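Local coordinates for protein KLLA0C04147p (Kluyveromyces lactis, PDB 5H2A) that probably binds and transfers sterols as the full-length OSBP-family protein Osh1, of which this piece is the ankyrin-repeat (ANK) domain, at residues D109-L114 with Q143-A148; Q29-L34 with Q72-K77; Q40-P45 with S82-D87. All coordinates share one frame; numbering follows the deposited sequence.

Contact 1: residues D109-L114 with Q143-A148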
loop_
_atom_site.group_PDB
_atom_site.type_symbol
_atom_site.label_atom_id
_atom_site.label_comp_id
_atom_site.label_asym_id
_atom_site.label_seq_id
_atom_site.Cartn_x
_atom_site.Cartn_y
_atom_site.Cartn_z
ATOM N N ASP A 109 17.720 -12.586 4.298
ATOM C CA ASP A 109 16.682 -13.613 4.247
ATOM C C ASP A 109 15.346 -13.071 4.739
ATOM O O ASP A 109 14.293 -13.408 4.189
ATOM C CB ASP A 109 17.112 -14.840 5.061
ATOM C CG ASP A 109 17.619 -14.494 6.485
ATOM O OD1 ASP A 109 17.876 -13.298 6.831
ATOM O OD2 ASP A 109 17.784 -15.461 7.267
ATOM N N VAL A 110 15.376 -12.233 5.779
ATOM C CA VAL A 110 14.153 -11.622 6.299
ATOM C C VAL A 110 13.593 -10.612 5.298
ATOM O O VAL A 110 12.376 -10.527 5.094
ATOM C CB VAL A 110 14.452 -10.966 7.665
ATOM C CG1 VAL A 110 13.214 -10.224 8.201
ATOM C CG2 VAL A 110 14.930 -12.023 8.661
ATOM N N VAL A 111 14.474 -9.840 4.647
ATOM C CA VAL A 111 14.020 -8.911 3.612
ATOM C C VAL A 111 13.250 -9.659 2.530
ATOM O O VAL A 111 12.184 -9.225 2.086
ATOM C CB VAL A 111 15.218 -8.144 3.025
ATOM C CG1 VAL A 111 14.796 -7.408 1.767
ATOM C CG2 VAL A 111 15.780 -7.145 4.071
ATOM N N THR A 112 13.768 -10.812 2.112
ATOM C CA THR A 112 13.094 -11.610 1.092
ATOM C C THR A 112 11.712 -12.070 1.549
ATOM O O THR A 112 10.740 -11.980 0.789
ATOM C CB THR A 112 13.971 -12.807 0.725
ATOM O OG1 THR A 112 15.164 -12.327 0.095
ATOM C CG2 THR A 112 13.244 -13.740 -0.231
ATOM N N VAL A 113 11.607 -12.585 2.777
ATOM C CA VAL A 113 10.304 -13.009 3.305
ATOM C C VAL A 113 9.313 -11.849 3.289
ATOM O O VAL A 113 8.149 -11.996 2.892
ATOM C CB VAL A 113 10.471 -13.576 4.726
ATOM C CG1 VAL A 113 9.100 -13.786 5.400
ATOM C CG2 VAL A 113 11.252 -14.895 4.689
ATOM N N LEU A 114 9.746 -10.681 3.755
ATOM C CA LEU A 114 8.834 -9.545 3.829
ATOM C C LEU A 114 8.473 -9.011 2.437
ATOM O O LEU A 114 7.306 -8.697 2.177
ATOM C CB LEU A 114 9.475 -8.454 4.691
ATOM C CG LEU A 114 9.608 -8.778 6.191
ATOM C CD1 LEU A 114 10.379 -7.653 6.899
ATOM C CD2 LEU A 114 8.242 -8.908 6.816
ATOM N N GLN A 143 20.220 -4.074 -3.915
ATOM C CA GLN A 143 19.952 -4.449 -5.301
ATOM C C GLN A 143 18.842 -5.481 -5.376
ATOM O O GLN A 143 18.008 -5.431 -6.282
ATOM C CB GLN A 143 21.215 -4.998 -5.965
ATOM C CG GLN A 143 22.286 -3.962 -6.192
ATOM C CD GLN A 143 23.617 -4.600 -6.549
ATOM O OE1 GLN A 143 23.941 -5.707 -6.094
ATOM N NE2 GLN A 143 24.383 -3.919 -7.383
ATOM N N MET A 144 18.842 -6.440 -4.446
ATOM C CA MET A 144 17.757 -7.410 -4.365
ATOM C C MET A 144 16.407 -6.724 -4.171
ATOM O O MET A 144 15.426 -7.071 -4.838
ATOM C CB MET A 144 18.041 -8.398 -3.226
ATOM C CG MET A 144 16.866 -9.275 -2.850
ATOM S SD MET A 144 17.373 -10.596 -1.714
ATOM C CE MET A 144 17.547 -9.711 -0.145
ATOM N N MET A 145 16.341 -5.735 -3.277
ATOM C CA MET A 145 15.104 -4.987 -3.074
ATOM C C MET A 145 14.719 -4.196 -4.311
ATOM O O MET A 145 13.528 -4.095 -4.649
ATOM C CB MET A 145 15.256 -4.038 -1.878
ATOM C CG MET A 145 15.461 -4.788 -0.549
ATOM S SD MET A 145 15.621 -3.692 0.894
ATOM C CE MET A 145 13.944 -3.107 1.075
ATOM N N GLN A 146 15.712 -3.596 -4.970
ATOM C CA GLN A 146 15.454 -2.828 -6.177
ATOM C C GLN A 146 14.863 -3.709 -7.270
ATOM O O GLN A 146 13.900 -3.319 -7.931
ATOM C CB GLN A 146 16.762 -2.192 -6.651
ATOM C CG GLN A 146 16.693 -1.465 -7.970
ATOM C CD GLN A 146 18.045 -0.850 -8.317
ATOM O OE1 GLN A 146 18.472 0.113 -7.691
ATOM N NE2 GLN A 146 18.737 -1.437 -9.287
ATOM N N VAL A 147 15.442 -4.890 -7.487
ATOM C CA VAL A 147 14.926 -5.760 -8.543
ATOM C C VAL A 147 13.576 -6.351 -8.158
ATOM O O VAL A 147 12.670 -6.469 -8.999
ATOM C CB VAL A 147 15.952 -6.851 -8.887
ATOM C CG1 VAL A 147 15.368 -7.765 -9.971
ATOM C CG2 VAL A 147 17.256 -6.212 -9.391
ATOM N N ALA A 148 13.405 -6.732 -6.892
ATOM C CA ALA A 148 12.101 -7.232 -6.463
ATOM C C ALA A 148 11.019 -6.179 -6.661
ATOM O O ALA A 148 9.902 -6.495 -7.092
ATOM C CB ALA A 148 12.152 -7.676 -5.000
#

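Contact 2: residues Q29-L34 with Q72-K77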
loop_
_atom_site.group_PDB
_atom_site.type_symbol
_atom_site.label_atom_id
_atom_site.label_comp_id
_atom_site.label_asym_id
_atom_site.label_seq_id
_atom_site.Cartn_x
_atom_site.Cartn_y
_atom_site.Cartn_z
ATOM N N GLN A 29 5.506 -21.820 19.193
ATOM C CA GLN A 29 4.501 -22.282 20.147
ATOM C C GLN A 29 4.762 -21.726 21.545
ATOM O O GLN A 29 3.813 -21.424 22.278
ATOM C CB GLN A 29 4.436 -23.816 20.159
ATOM C CG GLN A 29 5.684 -24.491 20.748
ATOM C CD GLN A 29 5.742 -25.974 20.396
ATOM O OE1 GLN A 29 6.149 -26.357 19.289
ATOM N NE2 GLN A 29 5.324 -26.808 21.329
ATOM N N GLN A 30 6.032 -21.533 21.913
ATOM C CA GLN A 30 6.338 -20.891 23.189
ATOM C C GLN A 30 5.941 -19.418 23.184
ATOM O O GLN A 30 5.478 -18.889 24.203
ATOM C CB GLN A 30 7.830 -21.054 23.496
ATOM C CG GLN A 30 8.158 -22.490 23.899
ATOM C CD GLN A 30 9.634 -22.813 23.884
ATOM O OE1 GLN A 30 10.388 -22.330 23.036
ATOM N NE2 GLN A 30 10.053 -23.677 24.813
ATOM N N LEU A 31 6.151 -18.733 22.058
ATOM C CA LEU A 31 5.714 -17.343 21.936
ATOM C C LEU A 31 4.195 -17.240 22.074
ATOM O O LEU A 31 3.678 -16.372 22.795
ATOM C CB LEU A 31 6.180 -16.776 20.588
ATOM C CG LEU A 31 5.675 -15.371 20.240
ATOM C CD1 LEU A 31 6.182 -14.341 21.281
ATOM C CD2 LEU A 31 6.095 -14.988 18.829
ATOM N N CYS A 32 3.458 -18.127 21.393
ATOM C CA CYS A 32 1.996 -18.132 21.546
ATOM C C CYS A 32 1.594 -18.284 23.010
ATOM O O CYS A 32 0.715 -17.569 23.509
ATOM C CB CYS A 32 1.368 -19.258 20.709
ATOM S SG CYS A 32 1.432 -19.004 18.932
ATOM N N HIS A 33 2.219 -19.232 23.708
ATOM C CA HIS A 33 1.911 -19.465 25.117
ATOM C C HIS A 33 2.174 -18.220 25.965
ATOM O O HIS A 33 1.398 -17.906 26.881
ATOM C CB HIS A 33 2.744 -20.641 25.618
ATOM C CG HIS A 33 2.420 -21.074 27.015
ATOM N ND1 HIS A 33 3.205 -20.741 28.097
ATOM C CD2 HIS A 33 1.422 -21.848 27.498
ATOM C CE1 HIS A 33 2.693 -21.274 29.192
ATOM N NE2 HIS A 33 1.611 -21.952 28.857
ATOM N N LEU A 34 3.269 -17.506 25.683
ATOM C CA LEU A 34 3.563 -16.262 26.392
ATOM C C LEU A 34 2.457 -15.237 26.180
ATOM O O LEU A 34 2.012 -14.568 27.127
ATOM C CB LEU A 34 4.894 -15.675 25.910
ATOM C CG LEU A 34 5.299 -14.328 26.540
ATOM C CD1 LEU A 34 5.773 -14.532 27.984
ATOM C CD2 LEU A 34 6.354 -13.601 25.713
ATOM N N GLN A 72 3.853 -16.045 8.708
ATOM C CA GLN A 72 2.901 -16.967 8.096
ATOM C C GLN A 72 1.618 -17.072 8.912
ATOM O O GLN A 72 0.517 -17.143 8.346
ATOM C CB GLN A 72 3.544 -18.342 7.920
ATOM C CG GLN A 72 2.631 -19.349 7.235
ATOM C CD GLN A 72 2.044 -18.816 5.932
ATOM O OE1 GLN A 72 2.779 -18.474 4.998
ATOM N NE2 GLN A 72 0.714 -18.740 5.865
ATOM N N ASN A 73 1.727 -17.071 10.237
ATOM C CA ASN A 73 0.567 -17.371 11.078
ATOM C C ASN A 73 -0.213 -16.151 11.553
ATOM O O ASN A 73 -1.412 -16.284 11.849
ATOM C CB ASN A 73 1.006 -18.190 12.286
ATOM C CG ASN A 73 1.474 -19.570 11.884
ATOM O OD1 ASN A 73 0.750 -20.298 11.208
ATOM N ND2 ASN A 73 2.707 -19.907 12.227
ATOM N N TRP A 74 0.412 -14.983 11.657
ATOM C CA TRP A 74 -0.265 -13.819 12.211
ATOM C C TRP A 74 -0.421 -12.627 11.266
ATOM O O TRP A 74 -1.004 -11.627 11.682
ATOM C CB TRP A 74 0.459 -13.315 13.464
ATOM C CG TRP A 74 0.440 -14.249 14.658
ATOM C CD1 TRP A 74 -0.254 -15.405 14.806
ATOM C CD2 TRP A 74 1.198 -14.068 15.864
ATOM N NE1 TRP A 74 0.018 -15.971 16.057
ATOM C CE2 TRP A 74 0.913 -15.159 16.713
ATOM C CE3 TRP A 74 2.091 -13.078 16.304
ATOM C CZ2 TRP A 74 1.485 -15.286 17.985
ATOM C CZ3 TRP A 74 2.672 -13.209 17.579
ATOM C CH2 TRP A 74 2.364 -14.304 18.399
ATOM N N THR A 75 0.099 -12.658 10.034
ATOM C CA THR A 75 0.073 -11.438 9.221
ATOM C C THR A 75 -0.623 -11.571 7.871
ATOM O O THR A 75 -0.657 -10.588 7.118
ATOM C CB THR A 75 1.496 -10.900 8.959
ATOM O OG1 THR A 75 2.136 -11.676 7.932
ATOM C CG2 THR A 75 2.337 -10.934 10.216
ATOM N N THR A 76 -1.168 -12.725 7.532
ATOM C CA THR A 76 -1.840 -12.838 6.243
ATOM C C THR A 76 -3.312 -12.444 6.373
ATOM O O THR A 76 -3.865 -12.370 7.475
ATOM C CB THR A 76 -1.736 -14.258 5.687
ATOM O OG1 THR A 76 -2.566 -15.123 6.467
ATOM C CG2 THR A 76 -0.295 -14.756 5.739
ATOM N N LYS A 77 -3.949 -12.196 5.216
ATOM C CA LYS A 77 -5.361 -11.806 5.205
ATOM C C LYS A 77 -6.226 -12.781 5.986
ATOM O O LYS A 77 -7.226 -12.376 6.591
ATOM C CB LYS A 77 -5.892 -11.707 3.766
ATOM C CG LYS A 77 -5.522 -10.435 3.056
ATOM C CD LYS A 77 -6.220 -9.264 3.731
ATOM C CE LYS A 77 -5.630 -7.936 3.252
ATOM N NZ LYS A 77 -4.716 -8.204 2.081
#

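Contact 3: residues Q40-P45 with S82-D87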
loop_
_atom_site.group_PDB
_atom_site.type_symbol
_atom_site.label_atom_id
_atom_site.label_comp_id
_atom_site.label_asym_id
_atom_site.label_seq_id
_atom_site.Cartn_x
_atom_site.Cartn_y
_atom_site.Cartn_z
ATOM N N GLN A 40 -2.291 -9.872 28.629
ATOM C CA GLN A 40 -3.688 -9.860 29.038
ATOM C C GLN A 40 -3.874 -8.721 30.035
ATOM O O GLN A 40 -2.974 -8.423 30.814
ATOM C CB GLN A 40 -4.109 -11.214 29.642
ATOM C CG GLN A 40 -3.802 -12.462 28.776
ATOM C CD GLN A 40 -4.643 -12.566 27.499
ATOM O OE1 GLN A 40 -5.826 -12.243 27.495
ATOM N NE2 GLN A 40 -4.014 -13.011 26.401
ATOM N N PRO A 41 -5.016 -8.017 29.970
ATOM C CA PRO A 41 -6.091 -8.142 28.983
ATOM C C PRO A 41 -5.577 -7.801 27.598
ATOM O O PRO A 41 -4.809 -6.844 27.433
ATOM C CB PRO A 41 -7.133 -7.110 29.446
ATOM C CG PRO A 41 -6.749 -6.754 30.852
ATOM C CD PRO A 41 -5.257 -6.907 30.909
ATOM N N PHE A 42 -5.995 -8.586 26.607
ATOM C CA PHE A 42 -5.372 -8.473 25.300
ATOM C C PHE A 42 -5.716 -7.171 24.582
ATOM O O PHE A 42 -4.990 -6.772 23.668
ATOM C CB PHE A 42 -5.772 -9.657 24.432
ATOM C CG PHE A 42 -4.930 -9.790 23.203
ATOM C CD1 PHE A 42 -3.612 -10.239 23.301
ATOM C CD2 PHE A 42 -5.440 -9.464 21.956
ATOM C CE1 PHE A 42 -2.820 -10.350 22.177
ATOM C CE2 PHE A 42 -4.653 -9.588 20.824
ATOM C CZ PHE A 42 -3.330 -10.024 20.943
ATOM N N ASP A 43 -6.810 -6.511 24.955
ATOM C CA ASP A 43 -7.184 -5.249 24.333
ATOM C C ASP A 43 -6.770 -4.050 25.174
ATOM O O ASP A 43 -7.063 -2.906 24.797
ATOM C CB ASP A 43 -8.696 -5.226 24.029
ATOM C CG ASP A 43 -9.569 -5.269 25.276
ATOM O OD1 ASP A 43 -9.071 -5.532 26.390
ATOM O OD2 ASP A 43 -10.796 -5.051 25.131
ATOM N N GLU A 44 -6.061 -4.279 26.275
ATOM C CA GLU A 44 -5.552 -3.178 27.080
ATOM C C GLU A 44 -4.534 -2.382 26.255
ATOM O O GLU A 44 -3.667 -2.982 25.593
ATOM C CB GLU A 44 -4.937 -3.736 28.372
ATOM C CG GLU A 44 -4.913 -2.788 29.561
ATOM C CD GLU A 44 -3.707 -1.860 29.555
ATOM O OE1 GLU A 44 -2.736 -2.144 28.809
ATOM O OE2 GLU A 44 -3.729 -0.851 30.298
ATOM N N PRO A 45 -4.632 -1.052 26.214
ATOM C CA PRO A 45 -3.839 -0.301 25.216
ATOM C C PRO A 45 -2.331 -0.436 25.379
ATOM O O PRO A 45 -1.610 -0.456 24.370
ATOM C CB PRO A 45 -4.309 1.151 25.406
ATOM C CG PRO A 45 -4.975 1.192 26.729
ATOM C CD PRO A 45 -5.542 -0.181 26.977
ATOM N N SER A 82 -8.544 -11.970 13.426
ATOM C CA SER A 82 -8.179 -12.632 14.669
ATOM C C SER A 82 -7.524 -11.656 15.631
ATOM O O SER A 82 -7.004 -10.607 15.237
ATOM C CB SER A 82 -7.233 -13.808 14.413
ATOM O OG SER A 82 -7.931 -14.867 13.784
ATOM N N GLN A 83 -7.578 -12.009 16.919
ATOM C CA GLN A 83 -6.839 -11.235 17.911
ATOM C C GLN A 83 -5.344 -11.314 17.646
ATOM O O GLN A 83 -4.630 -10.312 17.776
ATOM C CB GLN A 83 -7.157 -11.729 19.326
ATOM C CG GLN A 83 -8.568 -11.395 19.811
ATOM C CD GLN A 83 -8.797 -11.835 21.247
ATOM O OE1 GLN A 83 -8.346 -12.904 21.659
ATOM N NE2 GLN A 83 -9.479 -11.001 22.022
ATOM N N LEU A 84 -4.846 -12.493 17.262
ATOM C CA LEU A 84 -3.428 -12.625 16.921
ATOM C C LEU A 84 -3.284 -12.220 15.464
ATOM O O LEU A 84 -3.267 -13.043 14.544
ATOM C CB LEU A 84 -2.904 -14.029 17.166
ATOM C CG LEU A 84 -3.040 -14.543 18.603
ATOM C CD1 LEU A 84 -2.194 -15.791 18.799
ATOM C CD2 LEU A 84 -2.672 -13.494 19.618
ATOM N N PHE A 85 -3.200 -10.916 15.260
ATOM C CA PHE A 85 -2.959 -10.379 13.931
ATOM C C PHE A 85 -1.955 -9.257 14.069
ATOM O O PHE A 85 -2.108 -8.392 14.937
ATOM C CB PHE A 85 -4.234 -9.844 13.277
ATOM C CG PHE A 85 -3.974 -9.146 11.970
ATOM C CD1 PHE A 85 -3.697 -9.879 10.820
ATOM C CD2 PHE A 85 -3.967 -7.762 11.901
ATOM C CE1 PHE A 85 -3.446 -9.228 9.595
ATOM C CE2 PHE A 85 -3.710 -7.110 10.694
ATOM C CZ PHE A 85 -3.460 -7.841 9.544
ATOM N N ILE A 86 -0.931 -9.275 13.227
ATOM C CA ILE A 86 0.067 -8.208 13.197
ATOM C C ILE A 86 0.045 -7.591 11.807
ATOM O O ILE A 86 0.022 -8.313 10.801
ATOM C CB ILE A 86 1.473 -8.724 13.538
ATOM C CG1 ILE A 86 1.566 -9.054 15.035
ATOM C CG2 ILE A 86 2.543 -7.660 13.189
ATOM C CD1 ILE A 86 2.899 -9.604 15.452
ATOM N N ASP A 87 0.061 -6.266 11.761
ATOM C CA ASP A 87 0.153 -5.516 10.516
ATOM C C ASP A 87 1.612 -5.490 10.071
ATOM O O ASP A 87 2.462 -4.872 10.726
ATOM C CB ASP A 87 -0.402 -4.115 10.737
ATOM C CG ASP A 87 -0.267 -3.229 9.527
ATOM O OD1 ASP A 87 0.162 -3.692 8.447
ATOM O OD2 ASP A 87 -0.605 -2.040 9.670
#

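Contact 1: residues D109-L114 with Q143-A148
Helix 108-115 belongs to a predicted ankyrin repeat, and here Val111 and Thr112 on one of its sides meet Met145 and Met144 of the long helix 139-165. The two short segments run almost the same way, 13° apart, with axes 10.8 Å from each other at their closest, and the two methionine side chains span that distance. Val111 puts a single methyl across: CG1 stands anti to its backbone N (chi1 168°) and reaches Met145 CG at 3.6 Å, with Met145 SD a little farther along the same chain. The two side chains cross at about a right angle. Beside them, Met144 extends toward Thr112 and then bends at its last torsion, bringing SD to 3.3 Å from Thr112 OG1 and the methyl CE to 3.5 Å from that same oxygen. CE also lies 4.1 Å from Val111 CG1, tying the two pairs together. The Thr112 hydroxyl is hydrogen-bonded to the carbonyl O of Gly108, one turn back in its own helix. Helix 98-104 adjoins the contact, with Ala102 against Val111 and Ala103 against Met145, while helix 64-74 packs on Val110 and Val113.

Contact 2: residues Q29-L34 with Q72-K77
Trp74 sends the far end of its indole into the side of helix 28-38, where Leu31 and Cys32 receive neighbouring corners of the six-membered ring. Leu31 takes the outermost carbon: its CD2 lies 3.8 Å from Trp74 CH2, and the branch carbon CG of Leu31 is 3.9 Å from the same atom, so one methyl and the branch carbon rest there. Cys32 takes the next corner, with SG 3.8 Å from Trp74 CZ2. The sulfur is 5.2 Å from the centroid of that ring and 73° off its normal, an oblique sulfur-aromatic contact. The first torsion of Leu31 sets CG opposite the backbone N (chi1 174°), which carries the branch toward the indole. In Trp74, chi2 of -8° keeps CA close to the plane of the indole, and the ring system spans the 10.5 Å between the CA atoms of Cys32 and Trp74. Replacing the indole of Trp74 with the lone methyl of an alanine would probably leave a gap beside helix 28-38 and deprive Leu31 CD2 and Cys32 SG of their aromatic neighbour. Around the indole, the ring of Phe28 meets it with the two planes inclined to each other, and Ile35 touches it from the same helix 28-38. Just past the end of the tryptophan helix, the Thr75 hydroxyl bonds to Val71 O and His117 NE2. Leu31 in turn is backed by Leu19, Cys22 and Leu23 of helix 12-25, so the contact joins helix 64-74 to the pair formed by helices 12-25 and 28-38.

Contact 3: residues Q40-P45 with S82-D87
The carbonyl oxygen of Gln83 is approached by two groups: the backbone N of Phe85, through a weak 3.0 Å bond, and the ring of Phe42 across the contact. Phe42 CE2 comes to 3.1 Å from Gln83 O, which sits at the ring's edge and near its plane, so the partly positive aryl hydrogens probably face the oxygen favourably. Phe42 CZ is 3.4 Å from the same oxygen. Phe42 swings its ring to the side away from its own N (chi1 -166°), across to this loop. The ring also runs past the Gln83 side chain in the opposite direction, CE2 lying 3.6 Å from Gln83 CB, with the ring and amide planes 44° apart. Leu84 crosses at about a right angle and sets CD2 3.8 Å from Phe42 CZ. Phe51 of helix 45-51 meets the Phe42 ring edge-to-face, and Ile35 adds an apolar neighbour. Glu44 is the N-cap of helix 45-51, its OE1 accepting from Val47 N. The contact joins two tight turns through one aromatic ring: Phe42 belongs to a type I beta turn from Pro41 to Glu44, and the weak Phe85 bond closes an inverse gamma turn centred on Leu84.

In the fold
Contacts 2 and 3 are neighbours, their centres 12 Å apart, and their segments alternate along the chain. They join directly: Trp74 O lies 2.8 Å from Ile86 N, a probable hydrogen bond, and Trp74 NE1 packs 3.5 Å from Leu84 CD1, linking the helix contact to the loop contact. Contact 1 follows later in sequence, its centre 23 Å from that of contact 2 and 29 Å from that of contact 3; the nearest atoms are about 7 and 8 Å away, without touching. Helix 64-74 connects the two regions, bearing Trp74 at its end and Ile67 and Lys68 against helix 108-115. Sterol binding probably belongs to the separate oxysterol-binding domain of the full protein.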